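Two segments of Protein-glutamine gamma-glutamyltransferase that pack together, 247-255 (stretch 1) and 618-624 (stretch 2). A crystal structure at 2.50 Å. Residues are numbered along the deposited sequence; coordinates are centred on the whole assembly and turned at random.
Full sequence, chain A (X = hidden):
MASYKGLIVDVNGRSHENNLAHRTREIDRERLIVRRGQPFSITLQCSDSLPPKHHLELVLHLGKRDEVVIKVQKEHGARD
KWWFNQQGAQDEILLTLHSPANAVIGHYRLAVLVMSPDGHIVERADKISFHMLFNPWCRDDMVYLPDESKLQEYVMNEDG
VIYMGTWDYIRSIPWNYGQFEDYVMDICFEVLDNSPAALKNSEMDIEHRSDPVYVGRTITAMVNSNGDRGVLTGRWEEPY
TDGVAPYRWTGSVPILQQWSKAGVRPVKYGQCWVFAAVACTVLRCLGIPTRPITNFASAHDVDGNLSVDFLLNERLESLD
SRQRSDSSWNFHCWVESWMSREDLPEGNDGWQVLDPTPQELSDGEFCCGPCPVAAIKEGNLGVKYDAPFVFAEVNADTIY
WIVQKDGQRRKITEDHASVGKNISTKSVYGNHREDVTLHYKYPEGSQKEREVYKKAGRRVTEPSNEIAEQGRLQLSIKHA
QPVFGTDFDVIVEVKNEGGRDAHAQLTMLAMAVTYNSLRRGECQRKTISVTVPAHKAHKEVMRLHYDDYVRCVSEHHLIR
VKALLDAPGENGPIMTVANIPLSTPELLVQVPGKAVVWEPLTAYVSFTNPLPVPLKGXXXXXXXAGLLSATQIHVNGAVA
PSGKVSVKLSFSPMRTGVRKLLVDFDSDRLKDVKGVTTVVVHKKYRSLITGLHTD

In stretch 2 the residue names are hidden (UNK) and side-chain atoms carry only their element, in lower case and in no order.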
# COMPACT_ATOMS: atom_id res chain seq x y z
N TYR A 247 -8.01 -10.59 -2.14
CA TYR A 247 -9.10 -9.79 -1.60
C TYR A 247 -9.51 -10.19 -0.17
O TYR A 247 -10.39 -9.57 0.45
CB TYR A 247 -10.30 -9.87 -2.55
CG TYR A 247 -11.04 -11.16 -2.42
CD1 TYR A 247 -10.69 -12.25 -3.22
CD2 TYR A 247 -12.02 -11.33 -1.45
CE1 TYR A 247 -11.31 -13.49 -3.04
CE2 TYR A 247 -12.65 -12.56 -1.27
CZ TYR A 247 -12.28 -13.65 -2.06
OH TYR A 247 -12.88 -14.88 -1.87
N ARG A 248 -8.86 -11.23 0.36
CA ARG A 248 -9.14 -11.74 1.70
C ARG A 248 -8.45 -10.97 2.83
O ARG A 248 -9.00 -10.81 3.90
CB ARG A 248 -8.70 -13.21 1.81
CG ARG A 248 -9.65 -14.26 1.24
CD ARG A 248 -10.71 -14.66 2.24
NE ARG A 248 -10.59 -16.06 2.66
CZ ARG A 248 -10.92 -16.48 3.88
NH1 ARG A 248 -10.79 -17.75 4.18
NH2 ARG A 248 -11.37 -15.62 4.80
N TRP A 249 -7.22 -10.54 2.60
CA TRP A 249 -6.49 -9.89 3.66
C TRP A 249 -7.01 -8.57 4.15
O TRP A 249 -7.39 -7.70 3.36
CB TRP A 249 -5.03 -9.72 3.26
CG TRP A 249 -4.38 -10.88 2.55
CD1 TRP A 249 -4.08 -10.92 1.22
CD2 TRP A 249 -3.75 -12.04 3.14
NE1 TRP A 249 -3.30 -12.01 0.95
CE2 TRP A 249 -3.07 -12.72 2.09
CE3 TRP A 249 -3.68 -12.56 4.43
CZ2 TRP A 249 -2.33 -13.91 2.30
CZ3 TRP A 249 -2.93 -13.74 4.65
CH2 TRP A 249 -2.27 -14.40 3.57
N THR A 250 -7.01 -8.40 5.47
CA THR A 250 -7.44 -7.15 6.09
C THR A 250 -6.25 -6.45 6.76
O THR A 250 -6.42 -5.42 7.40
CB THR A 250 -8.52 -7.39 7.14
OG1 THR A 250 -8.26 -8.62 7.84
CG2 THR A 250 -9.85 -7.48 6.45
N GLY A 251 -5.05 -7.02 6.59
CA GLY A 251 -3.85 -6.46 7.18
C GLY A 251 -2.52 -7.06 6.75
O GLY A 251 -2.48 -8.15 6.19
N SER A 252 -1.43 -6.38 7.06
CA SER A 252 -0.10 -6.83 6.65
C SER A 252 0.63 -7.79 7.55
O SER A 252 1.47 -8.54 7.08
CB SER A 252 0.80 -5.63 6.40
OG SER A 252 0.10 -4.63 5.65
N VAL A 253 0.33 -7.79 8.84
CA VAL A 253 1.04 -8.68 9.76
C VAL A 253 0.92 -10.21 9.48
O VAL A 253 1.87 -10.96 9.68
CB VAL A 253 0.59 -8.41 11.22
CG1 VAL A 253 1.30 -9.36 12.16
CG2 VAL A 253 0.89 -6.98 11.60
N PRO A 254 -0.27 -10.70 9.07
CA PRO A 254 -0.37 -12.14 8.80
C PRO A 254 0.46 -12.62 7.62
O PRO A 254 0.94 -13.74 7.59
CB PRO A 254 -1.86 -12.36 8.60
CG PRO A 254 -2.52 -11.18 9.24
CD PRO A 254 -1.58 -10.04 8.94
N ILE A 255 0.64 -11.75 6.63
CA ILE A 255 1.45 -12.06 5.47
C ILE A 255 2.92 -12.12 5.90
O ILE A 255 3.65 -13.04 5.52
CB ILE A 255 1.32 -10.97 4.41
CG1 ILE A 255 -0.07 -11.00 3.80
CG2 ILE A 255 2.39 -11.10 3.40
CD1 ILE A 255 -0.44 -9.72 3.13
N UNK A 618 -18.48 -20.72 5.15
CA UNK A 618 -18.45 -19.42 5.79
C UNK A 618 -17.41 -19.32 6.87
O UNK A 618 -17.47 -20.07 7.83
N UNK A 619 -16.44 -18.42 6.69
CA UNK A 619 -15.36 -18.16 7.66
C UNK A 619 -15.30 -16.67 7.93
O UNK A 619 -15.31 -15.87 6.98
c UNK A 619 -13.95 -18.35 7.14
c UNK A 619 -13.19 -19.14 8.11
c UNK A 619 -13.94 -18.85 5.75
N UNK A 620 -15.21 -16.30 9.21
CA UNK A 620 -15.08 -14.91 9.58
C UNK A 620 -13.62 -14.86 10.07
O UNK A 620 -13.18 -15.80 10.74
c UNK A 620 -18.35 -15.45 10.43
c UNK A 620 -19.69 -15.30 10.06
c UNK A 620 -17.45 -14.40 10.34
c UNK A 620 -19.25 -13.01 9.49
c UNK A 620 -20.13 -14.08 9.58
c UNK A 620 -17.90 -13.18 9.87
c UNK A 620 -16.02 -14.58 10.74
N UNK A 621 -12.87 -13.82 9.71
CA UNK A 621 -11.49 -13.68 10.19
C UNK A 621 -11.42 -12.33 10.86
O UNK A 621 -11.82 -11.34 10.25
c UNK A 621 -10.48 -13.65 9.06
c UNK A 621 -9.07 -13.73 9.61
o UNK A 621 -10.75 -14.73 8.15
N UNK A 622 -10.94 -12.27 12.10
CA UNK A 622 -10.90 -10.99 12.83
C UNK A 622 -9.50 -10.56 13.23
O UNK A 622 -8.68 -11.39 13.60
c UNK A 622 -13.77 -12.04 13.04
c UNK A 622 -13.99 -10.43 14.87
c UNK A 622 -11.74 -11.06 14.11
c UNK A 622 -13.17 -11.56 14.31
N UNK A 623 -9.22 -9.26 13.15
CA UNK A 623 -7.92 -8.77 13.56
C UNK A 623 -7.95 -7.28 13.84
O UNK A 623 -8.83 -6.56 13.38
c UNK A 623 -6.89 -9.05 12.48
c UNK A 623 -5.64 -8.08 10.59
c UNK A 623 -6.86 -7.98 11.46
o UNK A 623 -4.52 -8.13 11.15
o UNK A 623 -5.81 -8.11 9.36
N UNK A 624 -6.96 -6.82 14.61
CA UNK A 624 -6.87 -5.41 14.92
C UNK A 624 -5.53 -5.10 15.58
O UNK A 624 -5.15 -5.82 16.50
O HOH W 1 -4.74 -10.07 6.81

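Position 618 carries no side-chain atoms beyond its backbone, and nothing of stretch 1 lies within reach of it. The absence of a CB identifies it as Gly-618, which leads into the strand formed by the following six residues.

At position 619 there are three side-chain carbons, one bonded to the backbone and carrying the other two. The CB points toward stretch 1, and one of the two terminal carbons approaches NH1 of Arg-248. A side chain forked at CB with carbon alone is valine. In Val-619 the atom concerned is CG2, 3.7 Å from Arg-248 NH1, a van der Waals approach oblique to the guanidinium.

Position 620 has seven side-chain carbons: one methylene followed by a six-membered ring with no hetero atom or further substituent. It points away from stretch 1 and makes no contact with it, as expected of the next residue along an extended strand. This is Phe-620, buried on the other side of the strand.

Position 621 turns back toward stretch 1. Its side chain has one carbon bearing an oxygen and a second carbon. Valine would have the same outline, but the atom assigned as oxygen makes this a threonine. Thr-621 OG1 lies 3.5 Å from Arg-248 NH2, a polar approach that is not counted as a hydrogen bond; NH2 finds a hydrogen-bond partner elsewhere in the structure.

At position 622 four carbons are present, forked at the second, and the side chain again leaves stretch 1, with no contact to it. The branch one atom beyond CB, with two terminal carbons, gives Leu-622.

Position 623 points toward stretch 1 and bears three carbons in a chain, the third carrying two oxygens. One oxygen reaches Thr-250, and the other is nearer Pro-254. A carboxylate separated from CA by two methylenes is glutamate. OE2 of Glu-623 accepts a hydrogen bond of 2.9 Å from OG1 of Thr-250. Glu-623 OE2 also lies 3.1 Å from Gly-251 N, but the angle is too poor for a hydrogen bond. Glu-623 OE1 is 4.1 Å from Pro-254 CG and is hydrogen-bonded elsewhere in the structure.

Position 624 again lacks side-chain atoms and makes no contact with stretch 1; it is Gly-624.

The contact therefore rests on the alternation of the strand, which presents Val-619, Thr-621 and Glu-623 to a loop and the beginning of a helix while Phe-620 and Leu-622 point away. Arg-248 leaves its backbone sideways, yet its end comes nearer and meets the first two. Glu-623 is the main anchor, with the largest covered area and the one direct hydrogen bond. Water 1 reinforces it: the water accepts from Thr-250 N (3.1 Å), donates to Gly-251 O (3.0 Å) and makes a weak bond to Glu-623 OE2 (3.4 Å). The absence of a side chain at Gly-251 matters here, because an ideal CB would sit 2.5 Å from Glu-623 OE2, a clash with the carboxylate.

Stretch 2 (618-624) GVFTLEG
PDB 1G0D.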